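Local coordinates for protein putative ABC transporter (Thermobispora bispora, PDB 4PE6) that probably serves as the solute-binding component of an ABC transporter, capturing a sugar-like or sugar-acid ligand for uptake, at residues L86-S91 / V110-A115. Sequence-based numbering, arbitrary orientation.
Sequences LINPAS and VVFDSA. With LTH ((2R,3S)-2,3,4-trihydroxybutanoic acid), chain C.
The Phe112 ring lies against Asn88, whose CB sits 3.9 Å above one ring face, offset toward the rim. With chi1 at 72°, CG of Phe112 falls between the backbone N and the carbonyl carbon, turning the ring back over the neighbouring strand, where CE1 also meets Leu86 CB at 3.8 Å. A flat aromatic suits this buried place because it covers backbone and aliphatic carbon together. Beneath it the strands are parallel: Ile87 N donates to Val110 O (2.8 Å) and Ile87 O accepts from Phe112 N. They are the two strands of a beta-alpha-beta unit, joined by helix 96-104 as the crossover, in one lobe of a periplasmic-binding-protein fold, and the pocket opens at their C-terminal ends. There Asn88, with CG anti to the backbone N (chi1 -169°), sends ND2 to the anti lone pair of Asp113 OD2 at 2.9 Å, amide and carboxylate planes 73° apart. An amide suits this second-shell place, since its N-H steadies the carboxylate while OD1 can accept from a water. Asp113 offers an acceptor to each of two hydroxyls of the bound trihydroxybutanoic acid, OD1 to O4 (2.5 Å) and OD2 to O2 (2.6 Å). Past the strand ends, Pro89, an apolar ring without an N-H, packs CG on Ser114 CB at 3.6 Å.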
ATOM      1  N   LEU A  86      -7.530   9.881 -10.813  1.00 17.15           N
ATOM      2  CA  LEU A  86      -7.019   8.693 -10.129  1.00 16.54           C
ATOM      3  C   LEU A  86      -7.325   8.807  -8.656  1.00 16.20           C
ATOM      4  O   LEU A  86      -7.041   9.854  -8.030  1.00 16.15           O
ATOM      5  CB  LEU A  86      -5.503   8.558 -10.324  1.00 16.85           C
ATOM      6  CG  LEU A  86      -4.974   8.818 -11.737  1.00 17.31           C
ATOM      7  CD1 LEU A  86      -3.472   8.576 -11.819  1.00 17.71           C
ATOM      8  CD2 LEU A  86      -5.688   7.977 -12.765  1.00 17.29           C
ATOM      9  N   ILE A  87      -7.903   7.760  -8.079  1.00 15.50           N
ATOM     10  CA  ILE A  87      -8.391   7.884  -6.701  1.00 15.40           C
ATOM     11  C   ILE A  87      -7.887   6.772  -5.798  1.00 15.10           C
ATOM     12  O   ILE A  87      -8.098   5.578  -6.089  1.00 15.04           O
ATOM     13  CB  ILE A  87      -9.931   7.886  -6.604  1.00 15.53           C
ATOM     14  CG1 ILE A  87     -10.522   8.974  -7.475  1.00 15.79           C
ATOM     15  CG2 ILE A  87     -10.358   8.017  -5.140  1.00 15.65           C
ATOM     16  CD1 ILE A  87     -12.030   8.896  -7.562  1.00 16.08           C
ATOM     17  N   ASN A  88      -7.214   7.153  -4.713  1.00 15.07           N
ATOM     18  CA  ASN A  88      -6.970   6.229  -3.609  1.00 15.01           C
ATOM     19  C   ASN A  88      -8.005   6.560  -2.531  1.00 15.51           C
ATOM     20  O   ASN A  88      -7.893   7.567  -1.784  1.00 15.61           O
ATOM     21  CB  ASN A  88      -5.546   6.303  -3.098  1.00 15.06           C
ATOM     22  CG  ASN A  88      -5.200   5.164  -2.138  1.00 14.92           C
ATOM     23  OD1 ASN A  88      -6.037   4.742  -1.352  1.00 15.02           O
ATOM     24  ND2 ASN A  88      -3.961   4.676  -2.196  1.00 14.92           N
ATOM     25  N   PRO A  89      -9.042   5.728  -2.452  1.00 15.84           N
ATOM     26  CA  PRO A  89     -10.204   6.115  -1.660  1.00 16.57           C
ATOM     27  C   PRO A  89     -10.045   5.936  -0.175  1.00 17.18           C
ATOM     28  O   PRO A  89      -9.523   4.916   0.291  1.00 16.97           O
ATOM     29  CB  PRO A  89     -11.323   5.216  -2.220  1.00 16.57           C
ATOM     30  CG  PRO A  89     -10.626   4.034  -2.721  1.00 16.25           C
ATOM     31  CD  PRO A  89      -9.255   4.462  -3.171  1.00 15.78           C
ATOM     32  N   ALA A  90     -10.495   6.935   0.571  1.00 18.51           N
ATOM     33  CA  ALA A  90     -10.462   6.884   2.029  1.00 19.44           C
ATOM     34  C   ALA A  90     -11.463   5.848   2.576  1.00 20.42           C
ATOM     35  O   ALA A  90     -11.192   5.233   3.614  1.00 20.74           O
ATOM     36  CB  ALA A  90     -10.769   8.263   2.614  1.00 20.20           C
ATOM     37  N   SER A  91     -12.568   5.644   1.856  1.00 21.02           N
ATOM     38  CA  SER A  91     -13.705   4.804   2.311  1.00 22.25           C
ATOM     39  C   SER A  91     -14.134   3.819   1.244  1.00 22.31           C
ATOM     40  O   SER A  91     -14.040   4.111   0.060  1.00 22.06           O
ATOM     41  CB  SER A  91     -14.913   5.683   2.683  1.00 23.21           C
ATOM     42  OG  SER A  91     -16.162   4.972   2.627  1.00 24.37           O
ATOM     43  N   VAL A 110     -10.003   6.040 -12.508  1.00 18.47           N
ATOM     44  CA  VAL A 110      -9.279   4.874 -12.064  1.00 17.74           C
ATOM     45  C   VAL A 110      -9.150   4.920 -10.557  1.00 17.14           C
ATOM     46  O   VAL A 110      -8.490   5.815  -9.986  1.00 16.66           O
ATOM     47  CB  VAL A 110      -7.872   4.798 -12.694  1.00 18.02           C
ATOM     48  CG1 VAL A 110      -7.166   3.535 -12.258  1.00 18.03           C
ATOM     49  CG2 VAL A 110      -7.963   4.872 -14.214  1.00 18.52           C
ATOM     50  N   VAL A 111      -9.825   3.981  -9.905  1.00 16.72           N
ATOM     51  CA  VAL A 111      -9.636   3.755  -8.491  1.00 16.28           C
ATOM     52  C   VAL A 111      -8.436   2.830  -8.347  1.00 15.99           C
ATOM     53  O   VAL A 111      -8.380   1.776  -8.988  1.00 16.17           O
ATOM     54  CB  VAL A 111     -10.881   3.105  -7.887  1.00 16.43           C
ATOM     55  CG1 VAL A 111     -10.607   2.594  -6.474  1.00 16.38           C
ATOM     56  CG2 VAL A 111     -12.055   4.082  -7.923  1.00 16.68           C
ATOM     57  N   PHE A 112      -7.466   3.208  -7.528  1.00 15.45           N
ATOM     58  CA  PHE A 112      -6.290   2.375  -7.352  1.00 15.27           C
ATOM     59  C   PHE A 112      -5.970   2.119  -5.894  1.00 15.22           C
ATOM     60  O   PHE A 112      -6.444   2.830  -5.012  1.00 15.15           O
ATOM     61  CB  PHE A 112      -5.058   2.895  -8.119  1.00 15.24           C
ATOM     62  CG  PHE A 112      -4.459   4.128  -7.528  1.00 15.05           C
ATOM     63  CD1 PHE A 112      -5.005   5.361  -7.809  1.00 14.99           C
ATOM     64  CD2 PHE A 112      -3.383   4.050  -6.664  1.00 15.04           C
ATOM     65  CE1 PHE A 112      -4.450   6.525  -7.275  1.00 15.12           C
ATOM     66  CE2 PHE A 112      -2.842   5.188  -6.117  1.00 15.14           C
ATOM     67  CZ  PHE A 112      -3.375   6.420  -6.413  1.00 15.21           C
ATOM     68  N   ASP A 113      -5.182   1.077  -5.660  1.00 15.36           N
ATOM     69  CA  ASP A 113      -4.821   0.618  -4.326  1.00 15.56           C
ATOM     70  C   ASP A 113      -6.052   0.408  -3.461  1.00 15.95           C
ATOM     71  O   ASP A 113      -6.045   0.700  -2.256  1.00 15.89           O
ATOM     72  CB  ASP A 113      -3.863   1.627  -3.669  1.00 15.38           C
ATOM     73  CG  ASP A 113      -3.323   1.141  -2.336  1.00 15.42           C
ATOM     74  OD1 ASP A 113      -2.919  -0.029  -2.266  1.00 15.44           O
ATOM     75  OD2 ASP A 113      -3.299   1.942  -1.358  1.00 15.28           O
ATOM     76  N   SER A 114      -7.108  -0.100  -4.096  1.00 16.76           N
ATOM     77  CA  SER A 114      -8.375  -0.404  -3.455  1.00 17.46           C
ATOM     78  C   SER A 114      -9.288  -1.061  -4.484  1.00 18.35           C
ATOM     79  O   SER A 114      -9.102  -0.887  -5.694  1.00 18.52           O
ATOM     80  CB  SER A 114      -9.070   0.841  -2.932  1.00 17.57           C
ATOM     81  OG  SER A 114      -8.570   1.209  -1.646  1.00 18.30           O
ATOM     82  N   ALA A 115     -10.278  -1.779  -3.972  1.00 19.28           N
ATOM     83  CA  ALA A 115     -11.359  -2.340  -4.777  1.00 20.52           C
ATOM     84  C   ALA A 115     -12.668  -1.876  -4.158  1.00 21.35           C
ATOM     85  O   ALA A 115     -12.951  -2.194  -3.005  1.00 22.10           O
ATOM     86  CB  ALA A 115     -11.295  -3.846  -4.736  1.00 20.90           C
TER
HETATM   87  O1  LTH C 401       0.248   1.272   3.331  1.00 23.17           O
HETATM   88  C1  LTH C 401      -0.695   1.938   2.766  1.00 19.98           C
HETATM   89  O   LTH C 401      -0.996   3.129   3.001  1.00 18.42           O
HETATM   90  C2  LTH C 401      -1.485   1.257   1.622  1.00 17.06           C
HETATM   91  O2  LTH C 401      -2.542   2.121   1.133  1.00 16.65           O
HETATM   92  C3  LTH C 401      -2.129  -0.038   2.072  1.00 17.81           C
HETATM   93  O3  LTH C 401      -3.013   0.215   3.162  1.00 17.79           O
HETATM   94  C4  LTH C 401      -2.948  -0.619   0.903  1.00 17.90           C
HETATM   95  O4  LTH C 401      -1.988  -0.957  -0.131  1.00 16.32           O
HETATM   96  O   HOH W   1      -6.254   2.315  -0.040  1.00 17.46           O
HETATM   97  O   HOH W   2     -10.200   2.310   0.493  1.00 17.97           O